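Local atomic coordinates of lectin (Pleurotus ostreatus, PDB entry 6T0Q), a protein that binds calcium and probably recognises galactose-type sugars through two beta-sandwich domains resembling carbohydrate-binding modules. Residues 190-195 against 231-236; 197-202 against 336-341; 287-292 against 304-309. All coordinates share one frame; numbering follows the deposited sequence. Where two conformers were deposited one is given.

Interaction 1 of 3, residues 190-195 against 231-236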
ATOM      1  N   PRO A 190      16.707 -23.613  17.620  1.00 24.49           N
ATOM      2  CA  PRO A 190      15.978 -22.553  18.322  1.00 22.84           C
ATOM      3  C   PRO A 190      14.506 -22.607  17.959  1.00 24.44           C
ATOM      4  O   PRO A 190      14.128 -23.294  16.997  1.00 22.76           O
ATOM      5  CB  PRO A 190      16.626 -21.271  17.780  1.00 22.09           C
ATOM      6  CG  PRO A 190      16.962 -21.637  16.369  1.00 23.37           C
ATOM      7  CD  PRO A 190      17.395 -23.101  16.422  1.00 22.29           C
ATOM      8  N   PRO A 191      13.645 -21.885  18.676  1.00 20.58           N
ATOM      9  CA  PRO A 191      12.257 -21.749  18.220  1.00 19.20           C
ATOM     10  C   PRO A 191      12.211 -21.060  16.863  1.00 19.45           C
ATOM     11  O   PRO A 191      13.094 -20.269  16.524  1.00 20.43           O
ATOM     12  CB  PRO A 191      11.604 -20.884  19.312  1.00 24.65           C
ATOM     13  CG  PRO A 191      12.750 -20.141  19.938  1.00 28.64           C
ATOM     14  CD  PRO A 191      13.896 -21.120  19.915  1.00 27.00           C
ATOM     15  N   VAL A 192      11.175 -21.374  16.073  1.00 20.22           N
ATOM     16  CA  VAL A 192      11.069 -20.779  14.739  1.00 20.59           C
ATOM     17  C   VAL A 192      11.035 -19.255  14.830  1.00 22.25           C
ATOM     18  O   VAL A 192      11.700 -18.558  14.053  1.00 20.01           O
ATOM     19  CB  VAL A 192       9.845 -21.332  13.980  1.00 21.05           C
ATOM     20  CG1 VAL A 192       8.530 -21.166  14.803  1.00 18.99           C
ATOM     21  CG2 VAL A 192       9.729 -20.653  12.632  1.00 19.19           C
ATOM     22  N   LEU A 193      10.280 -18.722  15.790  1.00 20.07           N
ATOM     23  CA  LEU A 193      10.168 -17.299  16.090  1.00 20.51           C
ATOM     24  C   LEU A 193      10.000 -17.150  17.593  1.00 20.57           C
ATOM     25  O   LEU A 193       9.483 -18.061  18.253  1.00 19.06           O
ATOM     26  CB  LEU A 193       8.963 -16.643  15.389  1.00 18.70           C
ATOM     27  CG  LEU A 193       9.041 -16.492  13.868  1.00 21.43           C
ATOM     28  CD1 LEU A 193       7.674 -16.075  13.309  1.00 21.26           C
ATOM     29  CD2 LEU A 193      10.112 -15.465  13.504  1.00 22.30           C
ATOM     30  N   PRO A 194      10.413 -16.019  18.164  1.00 20.12           N
ATOM     31  CA  PRO A 194      10.159 -15.793  19.592  1.00 21.67           C
ATOM     32  C   PRO A 194       8.714 -15.377  19.817  1.00 22.01           C
ATOM     33  O   PRO A 194       8.108 -14.698  18.982  1.00 20.02           O
ATOM     34  CB  PRO A 194      11.122 -14.651  19.944  1.00 22.49           C
ATOM     35  CG  PRO A 194      11.173 -13.844  18.672  1.00 24.60           C
ATOM     36  CD  PRO A 194      11.161 -14.902  17.557  1.00 18.76           C
ATOM     37  N   LEU A 195       8.151 -15.815  20.945  1.00 21.01           N
ATOM     38  CA  LEU A 195       6.958 -15.164  21.478  1.00 20.71           C
ATOM     39  C   LEU A 195       7.317 -14.088  22.493  1.00 24.38           C
ATOM     40  O   LEU A 195       6.559 -13.125  22.671  1.00 19.82           O
ATOM     41  CB  LEU A 195       6.020 -16.192  22.114  1.00 21.75           C
ATOM     42  CG  LEU A 195       5.324 -17.098  21.101  1.00 18.76           C
ATOM     43  CD1 LEU A 195       4.454 -18.101  21.828  1.00 23.68           C
ATOM     44  CD2 LEU A 195       4.513 -16.264  20.084  1.00 16.84           C
ATOM     45  N   CYS A 231       8.150 -13.491   1.514  1.00 19.51           N
ATOM     46  CA  CYS A 231       7.619 -14.592   2.315  1.00 24.14           C
ATOM     47  C   CYS A 231       7.322 -14.076   3.715  1.00 25.58           C
ATOM     48  O   CYS A 231       7.962 -13.131   4.185  1.00 22.67           O
ATOM     49  CB  CYS A 231       8.629 -15.804   2.425  1.00 31.28           C
ATOM     50  SG  CYS A 231       8.942 -16.746   0.846  1.00 46.85           S
ATOM     51  N   ALA A 232       6.347 -14.700   4.385  1.00 19.72           N
ATOM     52  CA  ALA A 232       6.137 -14.467   5.807  1.00 21.68           C
ATOM     53  C   ALA A 232       6.131 -15.796   6.544  1.00 24.44           C
ATOM     54  O   ALA A 232       5.696 -16.824   6.012  1.00 21.83           O
ATOM     55  CB  ALA A 232       4.834 -13.724   6.103  1.00 22.00           C
ATOM     56  N   THR A 233       6.647 -15.760   7.763  1.00 21.63           N
ATOM     57  CA  THR A 233       6.530 -16.857   8.710  1.00 20.46           C
ATOM     58  C   THR A 233       5.701 -16.358   9.880  1.00 22.14           C
ATOM     59  O   THR A 233       5.957 -15.266  10.394  1.00 19.90           O
ATOM     60  CB  THR A 233       7.905 -17.321   9.178  1.00 22.87           C
ATOM     61  OG1 THR A 233       8.703 -17.629   8.025  1.00 23.38           O
ATOM     62  CG2 THR A 233       7.778 -18.577  10.065  1.00 18.90           C
ATOM     63  N   VAL A 234       4.700 -17.137  10.283  1.00 22.21           N
ATOM     64  CA  VAL A 234       3.761 -16.730  11.328  1.00 21.33           C
ATOM     65  C   VAL A 234       3.784 -17.765  12.438  1.00 20.27           C
ATOM     66  O   VAL A 234       3.674 -18.966  12.175  1.00 24.68           O
ATOM     67  CB  VAL A 234       2.329 -16.568  10.783  1.00 20.57           C
ATOM     68  CG1 VAL A 234       1.367 -16.159  11.916  1.00 22.95           C
ATOM     69  CG2 VAL A 234       2.302 -15.566   9.650  1.00 21.49           C
ATOM     70  N   LEU A 235       3.920 -17.299  13.675  1.00 18.74           N
ATOM     71  CA  LEU A 235       3.785 -18.130  14.861  1.00 18.46           C
ATOM     72  C   LEU A 235       2.592 -17.614  15.657  1.00 21.46           C
ATOM     73  O   LEU A 235       2.522 -16.416  15.931  1.00 20.09           O
ATOM     74  CB  LEU A 235       5.062 -18.061  15.700  1.00 17.60           C
ATOM     75  CG  LEU A 235       5.024 -18.830  17.013  1.00 19.42           C
ATOM     76  CD1 LEU A 235       4.909 -20.310  16.718  1.00 20.74           C
ATOM     77  CD2 LEU A 235       6.280 -18.514  17.827  1.00 16.78           C
ATOM     78  N   ILE A 236       1.652 -18.491  16.022  1.00 18.30           N
ATOM     79  CA  ILE A 236       0.408 -18.020  16.632  1.00 17.64           C
ATOM     80  C   ILE A 236      -0.142 -19.046  17.621  1.00 21.36           C
ATOM     81  O   ILE A 236      -0.018 -20.261  17.431  1.00 20.25           O
ATOM     82  CB  ILE A 236      -0.629 -17.690  15.534  1.00 20.33           C
ATOM     83  CG1 ILE A 236      -1.943 -17.168  16.122  1.00 21.02           C
ATOM     84  CG2 ILE A 236      -0.899 -18.917  14.644  1.00 19.32           C
ATOM     85  CD1 ILE A 236      -2.836 -16.548  15.018  1.00 18.37           C
TER

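Interaction 2 of 3, residues 197-202 against 336-341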
ATOM      1  N   GLY A 197       8.675 -10.768  23.435  1.00 23.58           N
ATOM      2  CA  GLY A 197       8.542  -9.590  22.598  1.00 25.99           C
ATOM      3  C   GLY A 197       7.158  -9.388  22.011  1.00 25.91           C
ATOM      4  O   GLY A 197       6.875  -8.302  21.492  1.00 23.19           O
ATOM      5  N   SER A 198       6.289 -10.392  22.079  1.00 22.57           N
ATOM      6  CA  SER A 198       4.908 -10.267  21.635  0.58 22.17           C
ATOM      7  C   SER A 198       3.980 -10.194  22.843  1.00 22.62           C
ATOM      8  O   SER A 198       4.389 -10.410  23.988  1.00 21.13           O
ATOM      9  CB  SER A 198       4.518 -11.439  20.725  0.58 21.53           C
ATOM     10  OG  SER A 198       5.385 -11.503  19.610  0.58 20.29           O
ATOM     11  N   ASN A 199       2.713  -9.868  22.578  1.00 19.95           N
ATOM     12  CA  ASN A 199       1.721  -9.695  23.634  1.00 20.60           C
ATOM     13  C   ASN A 199       0.486 -10.535  23.363  1.00 22.92           C
ATOM     14  O   ASN A 199       0.057 -10.679  22.214  1.00 20.21           O
ATOM     15  CB  ASN A 199       1.254  -8.232  23.767  1.00 21.63           C
ATOM     16  CG  ASN A 199       2.393  -7.274  23.930  1.00 25.44           C
ATOM     17  OD1 ASN A 199       2.893  -7.078  25.031  1.00 25.36           O
ATOM     18  ND2 ASN A 199       2.826  -6.674  22.823  1.00 23.42           N
ATOM     19  N   TRP A 200      -0.106 -11.057  24.431  1.00 19.58           N
ATOM     20  CA  TRP A 200      -1.479 -11.516  24.344  1.00 22.68           C
ATOM     21  C   TRP A 200      -2.389 -10.302  24.205  1.00 23.00           C
ATOM     22  O   TRP A 200      -2.295  -9.358  24.998  1.00 18.92           O
ATOM     23  CB  TRP A 200      -1.858 -12.313  25.588  1.00 20.50           C
ATOM     24  CG  TRP A 200      -1.056 -13.565  25.825  1.00 20.25           C
ATOM     25  CD1 TRP A 200       0.074 -13.689  26.587  1.00 20.19           C
ATOM     26  CD2 TRP A 200      -1.350 -14.875  25.327  1.00 16.90           C
ATOM     27  NE1 TRP A 200       0.501 -14.999  26.590  1.00 21.44           N
ATOM     28  CE2 TRP A 200      -0.359 -15.746  25.826  1.00 19.09           C
ATOM     29  CE3 TRP A 200      -2.363 -15.396  24.514  1.00 19.86           C
ATOM     30  CZ2 TRP A 200      -0.347 -17.113  25.539  1.00 19.10           C
ATOM     31  CZ3 TRP A 200      -2.350 -16.757  24.230  1.00 22.51           C
ATOM     32  CH2 TRP A 200      -1.347 -17.597  24.744  1.00 19.50           C
ATOM     33  N   ILE A 201      -3.243 -10.302  23.181  1.00 21.48           N
ATOM     34  CA  ILE A 201      -4.189  -9.212  22.974  1.00 21.82           C
ATOM     35  C   ILE A 201      -5.603  -9.780  22.943  1.00 23.90           C
ATOM     36  O   ILE A 201      -5.819 -10.983  22.768  1.00 20.29           O
ATOM     37  CB  ILE A 201      -3.907  -8.399  21.684  1.00 19.86           C
ATOM     38  CG1 ILE A 201      -4.046  -9.278  20.429  1.00 20.94           C
ATOM     39  CG2 ILE A 201      -2.519  -7.755  21.748  1.00 19.36           C
ATOM     40  CD1 ILE A 201      -3.885  -8.495  19.107  1.00 18.29           C
ATOM     41  N   TRP A 202      -6.573  -8.886  23.121  1.00 19.19           N
ATOM     42  CA  TRP A 202      -7.983  -9.228  22.975  1.00 20.78           C
ATOM     43  C   TRP A 202      -8.741  -7.931  22.715  1.00 25.33           C
ATOM     44  O   TRP A 202      -8.143  -6.855  22.616  1.00 26.71           O
ATOM     45  CB  TRP A 202      -8.515  -9.960  24.214  1.00 18.60           C
ATOM     46  CG  TRP A 202      -9.722 -10.830  23.944  1.00 22.23           C
ATOM     47  CD1 TRP A 202     -11.019 -10.594  24.341  1.00 24.28           C
ATOM     48  CD2 TRP A 202      -9.744 -12.074  23.226  1.00 21.82           C
ATOM     49  NE1 TRP A 202     -11.833 -11.620  23.920  1.00 22.43           N
ATOM     50  CE2 TRP A 202     -11.077 -12.536  23.228  1.00 24.36           C
ATOM     51  CE3 TRP A 202      -8.759 -12.846  22.587  1.00 22.88           C
ATOM     52  CZ2 TRP A 202     -11.454 -13.732  22.613  1.00 23.91           C
ATOM     53  CZ3 TRP A 202      -9.134 -14.030  21.976  1.00 23.53           C
ATOM     54  CH2 TRP A 202     -10.472 -14.465  21.998  1.00 21.10           C
ATOM     55  N   ILE A 336      -3.371  -7.636  26.864  1.00 22.82           N
ATOM     56  CA  ILE A 336      -3.686  -8.320  28.112  1.00 22.57           C
ATOM     57  C   ILE A 336      -2.424  -8.500  28.944  1.00 25.39           C
ATOM     58  O   ILE A 336      -2.443  -8.322  30.167  1.00 24.17           O
ATOM     59  CB  ILE A 336      -4.375  -9.665  27.812  1.00 24.67           C
ATOM     60  CG1 ILE A 336      -5.526  -9.465  26.818  1.00 24.31           C
ATOM     61  CG2 ILE A 336      -4.849 -10.335  29.112  1.00 26.32           C
ATOM     62  CD1 ILE A 336      -6.559  -8.382  27.227  1.00 20.29           C
ATOM     63  N   GLY A 337      -1.313  -8.841  28.293  1.00 21.41           N
ATOM     64  CA  GLY A 337      -0.028  -8.936  28.971  1.00 19.45           C
ATOM     65  C   GLY A 337       1.049  -9.317  27.969  1.00 21.70           C
ATOM     66  O   GLY A 337       0.762  -9.826  26.882  1.00 22.15           O
ATOM     67  N   ALA A 338       2.295  -9.037  28.347  1.00 18.59           N
ATOM     68  CA  ALA A 338       3.402  -9.516  27.526  1.00 22.41           C
ATOM     69  C   ALA A 338       3.504 -11.033  27.647  1.00 23.73           C
ATOM     70  O   ALA A 338       3.064 -11.622  28.635  1.00 22.16           O
ATOM     71  CB  ALA A 338       4.722  -8.872  27.955  1.00 21.60           C
ATOM     72  N   PHE A 339       4.093 -11.671  26.636  1.00 23.19           N
ATOM     73  CA  PHE A 339       4.273 -13.119  26.703  1.00 20.29           C
ATOM     74  C   PHE A 339       4.984 -13.490  27.993  1.00 24.31           C
ATOM     75  O   PHE A 339       5.995 -12.881  28.349  1.00 20.99           O
ATOM     76  CB  PHE A 339       5.080 -13.645  25.517  1.00 17.70           C
ATOM     77  CG  PHE A 339       5.350 -15.124  25.607  1.00 19.59           C
ATOM     78  CD1 PHE A 339       4.303 -16.032  25.496  1.00 20.48           C
ATOM     79  CD2 PHE A 339       6.629 -15.605  25.848  1.00 20.27           C
ATOM     80  CE1 PHE A 339       4.529 -17.403  25.596  1.00 22.99           C
ATOM     81  CE2 PHE A 339       6.868 -16.976  25.942  1.00 22.34           C
ATOM     82  CZ  PHE A 339       5.812 -17.874  25.819  1.00 21.83           C
ATOM     83  N   GLY A 340       4.436 -14.480  28.705  1.00 20.19           N
ATOM     84  CA  GLY A 340       4.961 -14.918  29.991  1.00 21.52           C
ATOM     85  C   GLY A 340       3.987 -14.744  31.143  1.00 19.94           C
ATOM     86  O   GLY A 340       4.070 -15.481  32.129  1.00 21.93           O
ATOM     87  N   VAL A 341       3.075 -13.767  31.048  1.00 17.31           N
ATOM     88  CA  VAL A 341       2.151 -13.516  32.149  1.00 16.85           C
ATOM     89  C   VAL A 341       1.288 -14.741  32.434  1.00 22.65           C
ATOM     90  O   VAL A 341       0.959 -15.533  31.539  1.00 21.00           O
ATOM     91  CB  VAL A 341       1.243 -12.305  31.867  1.00 20.76           C
ATOM     92  CG1 VAL A 341       2.048 -11.016  31.857  1.00 21.22           C
ATOM     93  CG2 VAL A 341       0.485 -12.511  30.543  1.00 17.99           C
TER
HETATM   94  O   HOH W   1       2.062 -15.887  28.851  1.00 19.20           O

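Interaction 3 of 3, residues 287-292 against 304-309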
ATOM      1  N   GLY A 287      -7.081 -14.736  25.070  1.00 21.09           N
ATOM      2  CA  GLY A 287      -6.060 -13.941  24.410  1.00 19.48           C
ATOM      3  C   GLY A 287      -5.601 -14.634  23.144  1.00 20.76           C
ATOM      4  O   GLY A 287      -5.759 -15.846  22.978  1.00 20.40           O
ATOM      5  N   VAL A 288      -5.033 -13.836  22.243  1.00 20.21           N
ATOM      6  CA  VAL A 288      -4.336 -14.367  21.076  1.00 19.50           C
ATOM      7  C   VAL A 288      -2.975 -13.687  21.006  1.00 20.46           C
ATOM      8  O   VAL A 288      -2.838 -12.506  21.351  1.00 20.64           O
ATOM      9  CB  VAL A 288      -5.145 -14.176  19.769  1.00 18.58           C
ATOM     10  CG1 VAL A 288      -5.406 -12.717  19.501  1.00 22.35           C
ATOM     11  CG2 VAL A 288      -4.424 -14.819  18.555  1.00 16.64           C
ATOM     12  N   ILE A 289      -1.961 -14.439  20.596  1.00 20.34           N
ATOM     13  CA  ILE A 289      -0.598 -13.924  20.516  1.00 18.15           C
ATOM     14  C   ILE A 289       0.012 -14.430  19.220  1.00 20.82           C
ATOM     15  O   ILE A 289      -0.280 -15.551  18.788  1.00 19.20           O
ATOM     16  CB  ILE A 289       0.230 -14.349  21.752  1.00 18.29           C
ATOM     17  CG1 ILE A 289       1.609 -13.686  21.750  1.00 21.11           C
ATOM     18  CG2 ILE A 289       0.377 -15.867  21.829  1.00 20.62           C
ATOM     19  CD1 ILE A 289       2.368 -13.927  23.072  1.00 21.14           C
ATOM     20  N   ALA A 290       0.830 -13.592  18.578  1.00 18.24           N
ATOM     21  CA  ALA A 290       1.444 -13.988  17.320  1.00 18.27           C
ATOM     22  C   ALA A 290       2.706 -13.176  17.089  1.00 22.78           C
ATOM     23  O   ALA A 290       2.844 -12.051  17.575  1.00 20.83           O
ATOM     24  CB  ALA A 290       0.498 -13.812  16.128  1.00 16.79           C
ATOM     25  N   THR A 291       3.624 -13.776  16.345  1.00 19.62           N
ATOM     26  CA  THR A 291       4.828 -13.117  15.864  1.00 17.77           C
ATOM     27  C   THR A 291       4.912 -13.403  14.379  1.00 20.83           C
ATOM     28  O   THR A 291       4.705 -14.543  13.956  1.00 21.36           O
ATOM     29  CB  THR A 291       6.085 -13.626  16.586  1.00 20.28           C
ATOM     30  OG1 THR A 291       5.928 -13.448  18.000  1.00 20.00           O
ATOM     31  CG2 THR A 291       7.338 -12.860  16.107  1.00 19.74           C
ATOM     32  N   ILE A 292       5.194 -12.375  13.589  1.00 19.61           N
ATOM     33  CA  ILE A 292       5.218 -12.489  12.135  1.00 20.39           C
ATOM     34  C   ILE A 292       6.509 -11.870  11.638  1.00 22.34           C
ATOM     35  O   ILE A 292       6.818 -10.723  11.983  1.00 22.12           O
ATOM     36  CB  ILE A 292       4.017 -11.779  11.480  1.00 22.81           C
ATOM     37  CG1 ILE A 292       2.691 -12.369  11.961  1.00 20.62           C
ATOM     38  CG2 ILE A 292       4.139 -11.840   9.944  1.00 22.80           C
ATOM     39  CD1 ILE A 292       1.497 -11.466  11.632  1.00 21.81           C
ATOM     40  N   VAL A 304       6.459  -8.241  12.985  1.00 22.67           N
ATOM     41  CA  VAL A 304       5.221  -7.693  13.516  1.00 18.82           C
ATOM     42  C   VAL A 304       4.793  -8.592  14.661  1.00 20.76           C
ATOM     43  O   VAL A 304       4.880  -9.818  14.546  1.00 22.47           O
ATOM     44  CB  VAL A 304       4.135  -7.640  12.418  1.00 27.69           C
ATOM     45  CG1 VAL A 304       2.772  -7.367  13.023  1.00 30.91           C
ATOM     46  CG2 VAL A 304       4.502  -6.589  11.366  1.00 32.05           C
ATOM     47  N   VAL A 305       4.362  -7.993  15.775  1.00 21.42           N
ATOM     48  CA  VAL A 305       3.873  -8.753  16.921  1.00 19.93           C
ATOM     49  C   VAL A 305       2.464  -8.285  17.241  1.00 19.86           C
ATOM     50  O   VAL A 305       2.079  -7.154  16.930  1.00 21.58           O
ATOM     51  CB  VAL A 305       4.786  -8.608  18.163  1.00 22.40           C
ATOM     52  CG1 VAL A 305       6.223  -9.021  17.822  1.00 24.30           C
ATOM     53  CG2 VAL A 305       4.751  -7.170  18.692  1.00 22.47           C
ATOM     54  N   THR A 306       1.682  -9.166  17.862  1.00 19.64           N
ATOM     55  CA  THR A 306       0.408  -8.730  18.410  1.00 18.59           C
ATOM     56  C   THR A 306       0.656  -7.667  19.473  1.00 19.46           C
ATOM     57  O   THR A 306       1.415  -7.889  20.421  1.00 19.90           O
ATOM     58  CB  THR A 306      -0.367  -9.919  18.985  1.00 19.41           C
ATOM     59  OG1 THR A 306       0.541 -10.826  19.636  1.00 19.15           O
ATOM     60  CG2 THR A 306      -1.088 -10.653  17.858  1.00 17.81           C
ATOM     61  N   ASP A 307       0.038  -6.502  19.292  1.00 22.43           N
ATOM     62  CA  ASP A 307       0.171  -5.385  20.217  1.00 20.53           C
ATOM     63  C   ASP A 307      -1.012  -4.445  19.977  1.00 24.40           C
ATOM     64  O   ASP A 307      -1.949  -4.780  19.242  1.00 21.54           O
ATOM     65  CB  ASP A 307       1.539  -4.702  20.051  1.00 21.82           C
ATOM     66  CG  ASP A 307       1.773  -4.166  18.624  1.00 25.69           C
ATOM     67  OD1 ASP A 307       0.795  -3.899  17.900  1.00 27.53           O
ATOM     68  OD2 ASP A 307       2.948  -4.016  18.221  1.00 27.08           O
ATOM     69  N   ALA A 308      -0.971  -3.257  20.584  1.00 22.91           N
ATOM     70  CA  ALA A 308      -2.102  -2.334  20.455  1.00 27.03           C
ATOM     71  C   ALA A 308      -2.207  -1.689  19.080  1.00 29.88           C
ATOM     72  O   ALA A 308      -3.181  -0.965  18.830  1.00 29.23           O
ATOM     73  CB  ALA A 308      -2.025  -1.249  21.536  1.00 30.55           C
ATOM     74  N   SER A 309      -1.255  -1.931  18.171  1.00 26.27           N
ATOM     75  CA  SER A 309      -1.393  -1.417  16.814  1.00 26.46           C
ATOM     76  C   SER A 309      -2.318  -2.272  15.964  1.00 30.61           C
ATOM     77  O   SER A 309      -2.683  -1.854  14.865  1.00 27.45           O
ATOM     78  CB  SER A 309      -0.026  -1.302  16.129  1.00 31.35           C
ATOM     79  OG  SER A 309       0.435  -2.564  15.657  1.00 29.30           O
TER

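Interaction 1 of 3, residues 190-195 against 231-236
In the interior between the two domains, the linker segment 190-195 lays Val192, Leu193 and Leu195 against Thr233 and Leu235 of strand 229-239. Where side chains meet across this contact the touching atoms are all carbons, and the contact centres on Leu235. Its CG stands anti to the backbone N (chi1 177°), a position that brings this atom near Leu195 CD2. The two methyls meet different residues: CD1 meets Val192 CG1 at 4.2 Å, while CD2 meets Leu195 CD2 at 3.6 Å, the two leucine side chains crossing at about a right angle. The same CD2 lies only 3.3 Å from the carbonyl O of Leu193, a snug fit against the linker backbone. Leu193 reaches the strand by its CD1, which sits 3.5 Å from Thr233 O and 4.1 Å from Leu235 CB, so it touches backbone and side chain alike. Two residues earlier in the strand, Val192 CG2 touches the methyl CG2 of Thr233 at 3.8 Å. Phe102 of strand 98-104, in the first domain, touches Val192, Leu193 and Thr233, and together with Leu293 it also lines a glycan pocket. At the start of segment 231-236, Cys231 is joined to Cys69 of the first domain by a disulfide. Residues of both domains and of the chain between them thus meet in one hydrophobic patch, the arrangement of a buried interface between tandem beta-sandwich domains.

Interaction 2 of 3, residues 197-202 against 336-341
The carbonyl O of Trp200 is gripped by two consecutive amides of the opposite strand: Ile336 N donates at 2.8 Å, and Gly337 N adds a weak bond at 3.5 Å. Two residues facing one in this way make a classic beta bulge, here between strands 199-202 and 331-338, whose short segments run antiparallel at 166°. The first strand lies at the margin of its sheet within the chain; strand 331-338 lies between it and the rest of that sheet, while Ile201 bonds through its backbone to Val288 of the other sheet. The return bond goes from Trp200 N to Gly337 O at 2.9 Å. Beyond the strand end, Phe339 N donates to Ser198 O, also at 2.9 Å, and carries the pairing into the turn.

From within the bulge, Ile336 reaches with its CD1 to Trp202 CB (3.9 Å). The side chain of Trp202 touches Asn281, a calcium ligand, which brings this corner of the sheet close to the metal site of the second domain. Trp200 projects from the same side of the strand as Trp202. Its CG lies beside the backbone N (chi1 -62°), and the ring presents its pyrrole edge to the backbone of the strand end and turn, with Gly337 O, Ala338 O and Gly340 N near the ring plane. Elsewhere Trp344 stacks on the indole and Ile289 also touches this side chain.

Ala338 to Val341 form a type II turn, closed by Val341 N donating to Ala338 O. One water fastens the indole to this turn: it accepts from Trp200 NE1 at 2.9 Å and from Gly340 N, and donates to Val341 O. Val341 slides past the indole in the opposite direction, its CG2 4.1 Å from Trp200 CD1.

Interaction 3 of 3, residues 287-292 against 304-309
Strand 287-292 pairs antiparallel with residues 304-305, and Thr306 continues the pairing before the chain turns away. Ile292 and Val304 form a hydrogen-bonded pair, and Thr291 and Val305 the non-hydrogen-bonded pair next to it. The first pair is closed by two bonds, Val304 N to Ile292 O and Ile292 N to Val304 O, each 2.7 Å long. One step on, Thr306 N donates to Ala290 O at 3.1 Å, but the answering acceptor is now a side chain: Ala290 N donates to Thr306 OG1 at 3.0 Å. The hydroxyl comes into this position because OG1 lies between the backbone N and carbonyl carbon of its own residue (chi1 38°). It is also hydrogen-bonded to Asn199 O, so it stands between two strands and serves both. Its methyl, CG2, packs 3.9 Å from Ala290 CB, and Ile289 CG1 passes 3.7 Å from OG1, the two side chains crossing at about a right angle.

Ile292 and Val304 share one face, their CB atoms 4.2 Å apart, and there Val304 touches Val222 of the facing strand 214-222. On the face of Thr291 and Val305, Thr291 OG1 is hydrogen-bonded to Ser198 OG and Pro194 O. The strand ends at Val305; beyond Thr306, Asp307 OD1 accepts from Ser309 N in an Asx turn. The whole is a beta hairpin at the margin of one sheet of a beta-sandwich.

From the N terminus, the linker 190-195 comes first and the strand residues 197-202 follow at once, so interactions 1 and 2 open almost together. Interaction 1 closes when the chain returns at 231-236. Interaction 3, a short-range hairpin contact between 287-292 and 304-309, opens and closes next, after interaction 1 and wholly within the long excursion that ends when 336-341 completes interaction 2. Interactions 1 and 2 therefore cross. Strands 229-239 and 287-296 are sheet neighbours, which couples interactions 1 and 3. Interaction 2 is tied to interaction 3 through Ser198 with Thr291 and Asn199 with Thr306. Together they join the domain linker, the hairpin and the C-terminal strand of the second domain.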